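Local coordinates for protein nicotinate phosphoribosyltransferase (Porphyromonas gingivalis, PDB 2IM5) that probably catalyses the ATP-dependent transfer of a phosphoribosyl group from phosphoribosyl diphosphate to nicotinate, the first step from nicotinate to NAD, at residues A[211-216]-A[249-254]; A[271-276]-A[301-306]; A[123-128]-A[165-170]. All coordinates share one frame; numbering follows the deposited sequence.

Contact 1 of 3, residues A[211-216]-A[249-254]; sequences HPHEWI and TDTYTT
His-213 and Ile-216, at the start of helix 213-223, meet the turn formed by Asp-250, Thr-251 and Tyr-252. Just ahead of the helix, the ring of His-211 folds back on its own chain. ND1 of His-211 donates to O of Pro-212 at 2.9 Å. The acceptor lies in the ring plane, while the donor stands above the carbonyl plane. His-213 follows and points at the turn. Its CG is anti to the carbonyl carbon (chi1 -71°), and the ring turns an edge to Asp-250 and Thr-251. His-213 ND1 and Thr-251 OG1 form a weak hydrogen bond of 3.4 Å. It is nearly straight at 170°, and either atom could be the donor. NE2 makes a weak hydrogen bond to Asp-275 OD2. Asp-250 OD1 lies at the same ring edge, but its approach to CE1 is too short and is doubtful. This buried OD1 has no hydrogen-bonding partner in the model, whereas OD2 bonds to Ser-276. His-213 is predicted to be phosphorylated by autocatalysis, but no phosphate is present here.

Farther along, Ile-216 meets Thr-251 with its CB and CG2; its outer end leads away. Ile-216 CB is 3.6 Å from Thr-251 OG1. The two CG2 methyls of Ile-216 and Thr-251 are 3.8 Å apart. The Thr-251 methyl also lies over the centre of the Tyr-252 ring. Ile-216 CG2 reaches that ring obliquely, 3.9 Å from Tyr-252 CE2. A type I turn from Asp-250 to Thr-253 presents Asp-250, Thr-251 and Tyr-252.

Trp-215 packs on helices 12-24 and 228-240, and Ile-216 and Tyr-252 both touch the second of these. The turn itself links strand 246-248, at one end of the parallel sheet, to helix 254-260.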
loop_
_atom_site.group_PDB
_atom_site.type_symbol
_atom_site.label_atom_id
_atom_site.label_comp_id
_atom_site.label_asym_id
_atom_site.label_seq_id
_atom_site.Cartn_x
_atom_site.Cartn_y
_atom_site.Cartn_z
ATOM N N HIS A 211 6.449 4.219 -1.511
ATOM C CA HIS A 211 6.679 3.095 -2.412
ATOM C C HIS A 211 6.236 1.879 -1.588
ATOM O O HIS A 211 6.251 1.917 -0.357
ATOM C CB HIS A 211 8.160 2.993 -2.796
ATOM C CG HIS A 211 9.030 2.434 -1.714
ATOM N ND1 HIS A 211 8.968 1.114 -1.315
ATOM C CD2 HIS A 211 9.968 3.017 -0.932
ATOM C CE1 HIS A 211 9.827 0.910 -0.332
ATOM N NE2 HIS A 211 10.446 2.049 -0.080
ATOM N N PRO A 212 5.829 0.792 -2.250
ATOM C CA PRO A 212 5.382 -0.404 -1.530
ATOM C C PRO A 212 6.470 -1.460 -1.355
ATOM O O PRO A 212 7.583 -1.319 -1.880
ATOM C CB PRO A 212 4.262 -0.907 -2.413
ATOM C CG PRO A 212 4.887 -0.700 -3.790
ATOM C CD PRO A 212 5.527 0.682 -3.687
ATOM N N HIS A 213 6.123 -2.523 -0.627
ATOM C CA HIS A 213 7.031 -3.633 -0.388
ATOM C C HIS A 213 7.364 -4.347 -1.693
ATOM O O HIS A 213 8.488 -4.812 -1.862
ATOM C CB HIS A 213 6.408 -4.656 0.569
ATOM C CG HIS A 213 6.303 -4.188 1.986
ATOM N ND1 HIS A 213 7.404 -3.985 2.790
ATOM C CD2 HIS A 213 5.225 -3.883 2.745
ATOM C CE1 HIS A 213 7.010 -3.573 3.981
ATOM N NE2 HIS A 213 5.692 -3.502 3.980
ATOM N N GLU A 214 6.394 -4.436 -2.608
ATOM C CA GLU A 214 6.619 -5.140 -3.875
ATOM C C GLU A 214 7.815 -4.589 -4.649
ATOM O O GLU A 214 8.518 -5.342 -5.325
ATOM C CB GLU A 214 5.363 -5.110 -4.768
ATOM C CG GLU A 214 4.927 -3.732 -5.225
ATOM C CD GLU A 214 3.791 -3.773 -6.248
ATOM O OE1 GLU A 214 4.049 -4.089 -7.432
ATOM O OE2 GLU A 214 2.637 -3.491 -5.866
ATOM N N TRP A 215 8.046 -3.283 -4.538
ATOM C CA TRP A 215 9.164 -2.644 -5.228
ATOM C C TRP A 215 10.472 -3.225 -4.718
ATOM O O TRP A 215 11.332 -3.604 -5.506
ATOM C CB TRP A 215 9.131 -1.128 -5.002
ATOM C CG TRP A 215 10.282 -0.373 -5.609
ATOM C CD1 TRP A 215 11.252 0.319 -4.935
ATOM C CD2 TRP A 215 10.571 -0.207 -7.012
ATOM N NE1 TRP A 215 12.119 0.906 -5.827
ATOM C CE2 TRP A 215 11.727 0.600 -7.104
ATOM C CE3 TRP A 215 9.967 -0.662 -8.191
ATOM C CZ2 TRP A 215 12.291 0.964 -8.333
ATOM C CZ3 TRP A 215 10.529 -0.302 -9.419
ATOM C CH2 TRP A 215 11.682 0.505 -9.477
ATOM N N ILE A 216 10.611 -3.321 -3.399
ATOM C CA ILE A 216 11.825 -3.879 -2.802
ATOM C C ILE A 216 11.911 -5.377 -3.094
ATOM O O ILE A 216 12.966 -5.899 -3.425
ATOM C CB ILE A 216 11.842 -3.708 -1.268
ATOM C CG1 ILE A 216 11.546 -2.261 -0.880
ATOM C CG2 ILE A 216 13.184 -4.136 -0.719
ATOM C CD1 ILE A 216 12.530 -1.282 -1.390
ATOM N N THR A 249 11.445 -0.094 5.563
ATOM C CA THR A 249 12.634 -0.768 6.070
ATOM C C THR A 249 12.500 -2.230 6.483
ATOM O O THR A 249 13.506 -2.916 6.620
ATOM C CB THR A 249 13.189 -0.015 7.298
ATOM O OG1 THR A 249 12.284 -0.177 8.400
ATOM C CG2 THR A 249 13.328 1.473 6.998
ATOM N N ASP A 250 11.279 -2.722 6.655
ATOM C CA ASP A 250 11.092 -4.096 7.133
ATOM C C ASP A 250 10.983 -5.242 6.124
ATOM O O ASP A 250 10.818 -6.394 6.537
ATOM C CB ASP A 250 9.868 -4.136 8.057
ATOM C CG ASP A 250 8.559 -3.947 7.302
ATOM O OD1 ASP A 250 8.571 -3.290 6.242
ATOM O OD2 ASP A 250 7.510 -4.446 7.767
ATOM N N THR A 251 11.081 -4.947 4.828
ATOM C CA THR A 251 10.963 -5.988 3.811
ATOM C C THR A 251 11.787 -7.218 4.161
ATOM O O THR A 251 11.281 -8.333 4.145
ATOM C CB THR A 251 11.402 -5.487 2.431
ATOM O OG1 THR A 251 10.781 -4.224 2.169
ATOM C CG2 THR A 251 10.986 -6.491 1.343
ATOM N N TYR A 252 13.057 -7.015 4.478
ATOM C CA TYR A 252 13.908 -8.139 4.845
ATOM C C TYR A 252 14.410 -7.918 6.254
ATOM O O TYR A 252 15.554 -8.239 6.563
ATOM C CB TYR A 252 15.090 -8.267 3.874
ATOM C CG TYR A 252 14.646 -8.495 2.452
ATOM C CD1 TYR A 252 13.908 -9.627 2.106
ATOM C CD2 TYR A 252 14.905 -7.549 1.467
ATOM C CE1 TYR A 252 13.433 -9.807 0.817
ATOM C CE2 TYR A 252 14.438 -7.718 0.170
ATOM C CZ TYR A 252 13.699 -8.849 -0.147
ATOM O OH TYR A 252 13.213 -9.017 -1.420
ATOM N N THR A 253 13.540 -7.360 7.096
ATOM C CA THR A 253 13.885 -7.075 8.480
ATOM C C THR A 253 14.548 -5.707 8.581
ATOM O O THR A 253 15.436 -5.375 7.792
ATOM C CB THR A 253 14.832 -8.166 9.032
ATOM O OG1 THR A 253 14.060 -9.178 9.700
ATOM C CG2 THR A 253 15.866 -7.582 9.926
ATOM N N THR A 254 14.107 -4.912 9.549
ATOM C CA THR A 254 14.659 -3.584 9.754
ATOM C C THR A 254 16.122 -3.608 10.207
ATOM O O THR A 254 16.877 -2.685 9.897
ATOM C CB THR A 254 13.806 -2.778 10.767
ATOM O OG1 THR A 254 12.546 -2.456 10.166
ATOM C CG2 THR A 254 14.502 -1.477 11.152
#

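Contact 2 of 3, residues A[271-276]-A[301-306]; sequences SLRHDS and YIIFSD
Ser-271 pairs with Tyr-301 at the start of two parallel strands, 271-274 and 301-304. Leu-272 N donates to Tyr-301 O at 3.0 Å. Ile-303 N then donates to Leu-272 O, and His-274 N to Ile-303 O. Ser-305 N continues the series to His-274 O.

The packing is close on both faces of this pair. On one face, Arg-273 and Ile-303 lie side by side and point the same way. Arg-273 CB is 3.4 Å from Ile-303 CG2. The Arg-273 chain stays extended to its NE, which takes it past Ile-303 to Ser-305. NE donates to Ser-305 OG at 2.8 Å, and NH2 adds a weak bond. The hydroxyl donates a hydrogen bond to Asp-275 OD1, also 2.8 Å from OG, on the anti side of the carboxylate. On the other face, His-274 and Phe-304 meet obliquely, their planes 57° apart. His-274 CD2 is 3.6 Å from Phe-304 CD1, at the edge of the phenyl ring. Ile-302 CG2 lies against one face of that ring.

Tyr-301 and Asp-306 are the looser, partly exposed residues. Tyr-301 swings its ring away from the partner strand. Asp-306 lies against the Asp-275 backbone and near Ser-276 without a bond, its OD1 3.5 Å from Asp-275 O.

Helix 279-292 connects the two strands and covers the face of Leu-272 and His-274. This is a beta-alpha-beta crossover. The polar cluster sits at the C-terminal strand ends, where TIM-barrel-like enzymes generally place their active site.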
loop_
_atom_site.group_PDB
_atom_site.type_symbol
_atom_site.label_atom_id
_atom_site.label_comp_id
_atom_site.label_asym_id
_atom_site.label_seq_id
_atom_site.Cartn_x
_atom_site.Cartn_y
_atom_site.Cartn_z
ATOM N N SER A 271 12.300 10.509 5.147
ATOM C CA SER A 271 11.605 9.702 6.131
ATOM C C SER A 271 11.633 8.195 5.927
ATOM O O SER A 271 11.946 7.691 4.844
ATOM C CB SER A 271 10.151 10.172 6.211
ATOM O OG SER A 271 9.582 10.199 4.914
ATOM N N LEU A 272 11.294 7.490 7.001
ATOM C CA LEU A 272 11.237 6.040 7.005
ATOM C C LEU A 272 9.797 5.675 7.309
ATOM O O LEU A 272 9.052 6.471 7.879
ATOM C CB LEU A 272 12.127 5.467 8.109
ATOM C CG LEU A 272 13.573 5.957 8.170
ATOM C CD1 LEU A 272 14.236 5.416 9.439
ATOM C CD2 LEU A 272 14.332 5.512 6.921
ATOM N N ARG A 273 9.398 4.477 6.923
ATOM C CA ARG A 273 8.053 4.051 7.215
ATOM C C ARG A 273 8.075 2.814 8.106
ATOM O O ARG A 273 8.745 1.834 7.798
ATOM C CB ARG A 273 7.288 3.750 5.929
ATOM C CG ARG A 273 5.899 3.247 6.200
ATOM C CD ARG A 273 5.082 3.161 4.937
ATOM N NE ARG A 273 3.864 2.405 5.178
ATOM C CZ ARG A 273 2.985 2.092 4.235
ATOM N NH1 ARG A 273 3.193 2.479 2.983
ATOM N NH2 ARG A 273 1.912 1.373 4.544
ATOM N N HIS A 274 7.352 2.884 9.219
ATOM C CA HIS A 274 7.246 1.773 10.162
ATOM C C HIS A 274 5.964 1.042 9.807
ATOM O O HIS A 274 4.893 1.640 9.823
ATOM C CB HIS A 274 7.146 2.292 11.595
ATOM C CG HIS A 274 6.642 1.270 12.568
ATOM N ND1 HIS A 274 7.421 0.228 13.026
ATOM C CD2 HIS A 274 5.418 1.096 13.120
ATOM C CE1 HIS A 274 6.698 -0.545 13.817
ATOM N NE2 HIS A 274 5.477 -0.041 13.890
ATOM N N ASP A 275 6.056 -0.247 9.505
ATOM C CA ASP A 275 4.863 -0.986 9.119
ATOM C C ASP A 275 4.677 -2.340 9.802
ATOM O O ASP A 275 3.759 -3.086 9.469
ATOM C CB ASP A 275 4.845 -1.162 7.599
ATOM C CG ASP A 275 3.474 -1.532 7.074
ATOM O OD1 ASP A 275 2.503 -0.803 7.386
ATOM O OD2 ASP A 275 3.369 -2.543 6.348
ATOM N N SER A 276 5.552 -2.665 10.746
ATOM C CA SER A 276 5.432 -3.920 11.481
ATOM C C SER A 276 6.326 -3.903 12.707
ATOM O O SER A 276 7.313 -3.170 12.755
ATOM C CB SER A 276 5.780 -5.124 10.589
ATOM O OG SER A 276 7.172 -5.229 10.364
ATOM N N TYR A 301 11.521 12.223 9.476
ATOM C CA TYR A 301 10.161 11.837 9.852
ATOM C C TYR A 301 9.986 10.327 9.772
ATOM O O TYR A 301 10.681 9.647 9.023
ATOM C CB TYR A 301 9.124 12.434 8.884
ATOM C CG TYR A 301 9.201 13.925 8.668
ATOM C CD1 TYR A 301 8.209 14.774 9.172
ATOM C CD2 TYR A 301 10.253 14.494 7.948
ATOM C CE1 TYR A 301 8.261 16.153 8.960
ATOM C CE2 TYR A 301 10.320 15.875 7.731
ATOM C CZ TYR A 301 9.321 16.696 8.238
ATOM O OH TYR A 301 9.380 18.055 8.020
ATOM N N ILE A 302 9.040 9.812 10.547
ATOM C CA ILE A 302 8.706 8.403 10.493
ATOM C C ILE A 302 7.203 8.361 10.285
ATOM O O ILE A 302 6.450 8.997 11.029
ATOM C CB ILE A 302 9.006 7.638 11.786
ATOM C CG1 ILE A 302 10.510 7.517 12.000
ATOM C CG2 ILE A 302 8.381 6.237 11.698
ATOM C CD1 ILE A 302 10.877 6.806 13.292
ATOM N N ILE A 303 6.776 7.645 9.251
ATOM C CA ILE A 303 5.366 7.497 8.979
ATOM C C ILE A 303 5.006 6.110 9.510
ATOM O O ILE A 303 5.522 5.101 9.032
ATOM C CB ILE A 303 5.063 7.622 7.447
ATOM C CG1 ILE A 303 3.644 7.145 7.149
ATOM C CG2 ILE A 303 6.067 6.845 6.638
ATOM C CD1 ILE A 303 2.580 8.087 7.617
ATOM N N PHE A 304 4.145 6.082 10.524
ATOM C CA PHE A 304 3.705 4.838 11.153
ATOM C C PHE A 304 2.392 4.417 10.505
ATOM O O PHE A 304 1.468 5.221 10.390
ATOM C CB PHE A 304 3.499 5.066 12.653
ATOM C CG PHE A 304 4.747 5.500 13.382
ATOM C CD1 PHE A 304 5.596 4.561 13.955
ATOM C CD2 PHE A 304 5.066 6.857 13.504
ATOM C CE1 PHE A 304 6.738 4.958 14.638
ATOM C CE2 PHE A 304 6.208 7.264 14.187
ATOM C CZ PHE A 304 7.045 6.316 14.756
ATOM N N SER A 305 2.295 3.160 10.095
ATOM C CA SER A 305 1.080 2.699 9.429
ATOM C C SER A 305 0.666 1.271 9.770
ATOM O O SER A 305 -0.101 0.652 9.026
ATOM C CB SER A 305 1.265 2.801 7.917
ATOM O OG SER A 305 2.344 1.976 7.504
ATOM N N ASP A 306 1.160 0.745 10.883
ATOM C CA ASP A 306 0.819 -0.620 11.267
ATOM C C ASP A 306 -0.474 -0.758 12.085
ATOM O O ASP A 306 -0.466 -0.604 13.309
ATOM C CB ASP A 306 1.986 -1.242 12.029
ATOM C CG ASP A 306 1.727 -2.687 12.409
ATOM O OD1 ASP A 306 1.025 -3.385 11.646
ATOM O OD2 ASP A 306 2.235 -3.127 13.463
#

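Contact 3 of 3, residues A[123-128]-A[165-170]; sequences ILAVIS and FGMRRR
Alongside Leu-124 runs the side chain of Arg-168, pointing the same way. Leu-124 CD1 rests on the aliphatic part of Arg-168, 3.5 Å from its CD. The arginine chain bends about its CG-CD bond (chi3 -62°), which turns NE and the guanidinium off, and its NH1 forms a salt bridge with Glu-120. Ala-125 faces the loop on the next helical position. Its CB meets the guanidinium of Arg-170 obliquely, 3.9 Å from NE. Met-167 CE is a looser neighbour, 4.2 Å from the same Ala-125 CB.

The contact joins helix 120-134 to the loop that follows strand 162-164 of the parallel sheet. Within this loop, Met-167 to Arg-170 form a type I beta turn. The N-terminal domain is thereby joined to the TIM-barrel-like part of the enzyme.

Ser-128 grips the end of the turn. Its OG is anti to the backbone N (chi1 -178°) and donates to Arg-170 O at 2.7 Å. The donor is tilted 31° from the carbonyl plane. OG also accepts from water 2, which donates a second bond to Arg-169 O. Water 1 makes another bridge. It donates to Ala-125 O at 2.9 Å and accepts from Arg-170 NE at 2.9 Å, in the guanidinium plane. The Arg-170 tip is held further by salt bridges to Glu-176 and Asp-9.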
loop_
_atom_site.group_PDB
_atom_site.type_symbol
_atom_site.label_atom_id
_atom_site.label_comp_id
_atom_site.label_asym_id
_atom_site.label_seq_id
_atom_site.Cartn_x
_atom_site.Cartn_y
_atom_site.Cartn_z
ATOM N N ILE A 123 -9.018 -4.940 -7.050
ATOM C CA ILE A 123 -9.527 -6.285 -6.790
ATOM C C ILE A 123 -9.842 -6.517 -5.314
ATOM O O ILE A 123 -10.879 -7.087 -4.984
ATOM C CB ILE A 123 -8.541 -7.373 -7.292
ATOM C CG1 ILE A 123 -8.543 -7.387 -8.826
ATOM C CG2 ILE A 123 -8.937 -8.748 -6.741
ATOM C CD1 ILE A 123 -7.669 -8.471 -9.450
ATOM N N LEU A 124 -8.960 -6.074 -4.423
ATOM C CA LEU A 124 -9.207 -6.251 -3.000
ATOM C C LEU A 124 -10.425 -5.431 -2.560
ATOM O O LEU A 124 -11.254 -5.906 -1.780
ATOM C CB LEU A 124 -7.970 -5.851 -2.185
ATOM C CG LEU A 124 -6.780 -6.819 -2.277
ATOM C CD1 LEU A 124 -5.560 -6.189 -1.630
ATOM C CD2 LEU A 124 -7.124 -8.145 -1.613
ATOM N N ALA A 125 -10.536 -4.205 -3.069
ATOM C CA ALA A 125 -11.662 -3.342 -2.717
ATOM C C ALA A 125 -12.959 -3.954 -3.238
ATOM O O ALA A 125 -13.995 -3.862 -2.591
ATOM C CB ALA A 125 -11.472 -1.954 -3.311
ATOM N N VAL A 126 -12.891 -4.567 -4.417
ATOM C CA VAL A 126 -14.060 -5.197 -5.014
ATOM C C VAL A 126 -14.494 -6.407 -4.194
ATOM O O VAL A 126 -15.679 -6.574 -3.906
ATOM C CB VAL A 126 -13.773 -5.648 -6.457
ATOM C CG1 VAL A 126 -14.830 -6.657 -6.924
ATOM C CG2 VAL A 126 -13.779 -4.440 -7.374
ATOM N N ILE A 127 -13.536 -7.247 -3.821
ATOM C CA ILE A 127 -13.845 -8.431 -3.027
ATOM C C ILE A 127 -14.463 -8.024 -1.697
ATOM O O ILE A 127 -15.450 -8.612 -1.253
ATOM C CB ILE A 127 -12.578 -9.275 -2.772
ATOM C CG1 ILE A 127 -12.155 -9.951 -4.078
ATOM C CG2 ILE A 127 -12.824 -10.297 -1.673
ATOM C CD1 ILE A 127 -10.877 -10.733 -3.964
ATOM N N SER A 128 -13.886 -7.011 -1.066
ATOM C CA SER A 128 -14.388 -6.545 0.214
ATOM C C SER A 128 -15.830 -6.045 0.099
ATOM O O SER A 128 -16.700 -6.478 0.849
ATOM C CB SER A 128 -13.485 -5.431 0.755
ATOM O OG SER A 128 -13.934 -4.996 2.027
ATOM N N PHE A 165 -5.308 5.584 4.559
ATOM C CA PHE A 165 -4.754 4.448 3.812
ATOM C C PHE A 165 -5.659 3.212 3.918
ATOM O O PHE A 165 -5.144 2.102 4.029
ATOM C CB PHE A 165 -3.396 4.005 4.395
ATOM C CG PHE A 165 -2.264 4.971 4.194
ATOM C CD1 PHE A 165 -2.405 6.109 3.413
ATOM C CD2 PHE A 165 -1.025 4.705 4.779
ATOM C CE1 PHE A 165 -1.325 6.977 3.210
ATOM C CE2 PHE A 165 0.059 5.560 4.587
ATOM C CZ PHE A 165 -0.090 6.699 3.801
ATOM N N GLY A 166 -6.977 3.360 3.888
ATOM C CA GLY A 166 -7.802 2.168 4.051
ATOM C C GLY A 166 -8.619 1.645 2.879
ATOM O O GLY A 166 -9.602 0.926 3.083
ATOM N N MET A 167 -8.219 1.976 1.659
ATOM C CA MET A 167 -8.957 1.538 0.484
ATOM C C MET A 167 -9.130 0.025 0.304
ATOM O O MET A 167 -10.246 -0.466 0.161
ATOM C CB MET A 167 -8.323 2.135 -0.775
ATOM C CG MET A 167 -8.686 1.406 -2.058
ATOM S SD MET A 167 -8.591 2.459 -3.515
ATOM C CE MET A 167 -9.864 1.705 -4.504
ATOM N N ARG A 168 -8.028 -0.712 0.316
ATOM C CA ARG A 168 -8.090 -2.150 0.108
ATOM C C ARG A 168 -9.073 -2.937 0.971
ATOM O O ARG A 168 -9.624 -3.936 0.514
ATOM C CB ARG A 168 -6.697 -2.750 0.232
ATOM C CG ARG A 168 -5.858 -2.521 -1.011
ATOM C CD ARG A 168 -4.417 -2.954 -0.789
ATOM N NE ARG A 168 -3.810 -2.157 0.268
ATOM C CZ ARG A 168 -2.603 -2.374 0.767
ATOM N NH1 ARG A 168 -1.864 -3.373 0.302
ATOM N NH2 ARG A 168 -2.136 -1.592 1.733
ATOM N N ARG A 169 -9.305 -2.492 2.203
ATOM C CA ARG A 169 -10.234 -3.200 3.082
ATOM C C ARG A 169 -11.459 -2.394 3.491
ATOM O O ARG A 169 -12.120 -2.724 4.474
ATOM C CB ARG A 169 -9.503 -3.685 4.330
ATOM C CG ARG A 169 -8.512 -4.782 4.019
ATOM C CD ARG A 169 -7.810 -5.284 5.255
ATOM N NE ARG A 169 -6.826 -6.294 4.893
ATOM C CZ ARG A 169 -6.074 -6.944 5.772
ATOM N NH1 ARG A 169 -6.200 -6.686 7.069
ATOM N NH2 ARG A 169 -5.197 -7.849 5.356
ATOM N N ARG A 170 -11.760 -1.340 2.739
ATOM C CA ARG A 170 -12.915 -0.505 3.038
ATOM C C ARG A 170 -14.201 -1.341 2.985
ATOM O O ARG A 170 -14.259 -2.355 2.284
ATOM C CB ARG A 170 -13.005 0.633 2.024
ATOM C CG ARG A 170 -13.308 0.180 0.599
ATOM C CD ARG A 170 -13.177 1.337 -0.385
ATOM N NE ARG A 170 -13.501 0.951 -1.756
ATOM C CZ ARG A 170 -13.226 1.699 -2.821
ATOM N NH1 ARG A 170 -12.622 2.874 -2.668
ATOM N NH2 ARG A 170 -13.542 1.270 -4.036
HETATM O O HOH W 1 -15.063 -1.166 -3.037
HETATM O O HOH W 2 -12.438 -5.580 4.355
#

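Overall arrangement
Contact 3 comes first along the chain, then contact 1, then contact 2. Contacts 1 and 2 are neighbours, with centres about 11 Å apart. They touch through Asp-250 with Ser-276 and through His-213 with Asp-275. Strands 246-248 and 271-274 are adjacent in the parallel sheet, and strand 301-304 comes next. Contact 3 lies on the opposite side of the chain's centre, with its own centre about 21 Å from each of the others. Its loop follows strand 162-164 of the same sheet. All three contacts thus use loops after strands of this TIM-barrel-like sheet. Contact 3 also ties in helix 120-134, while contact 1 places the predicted phosphohistidine site beside contact 2.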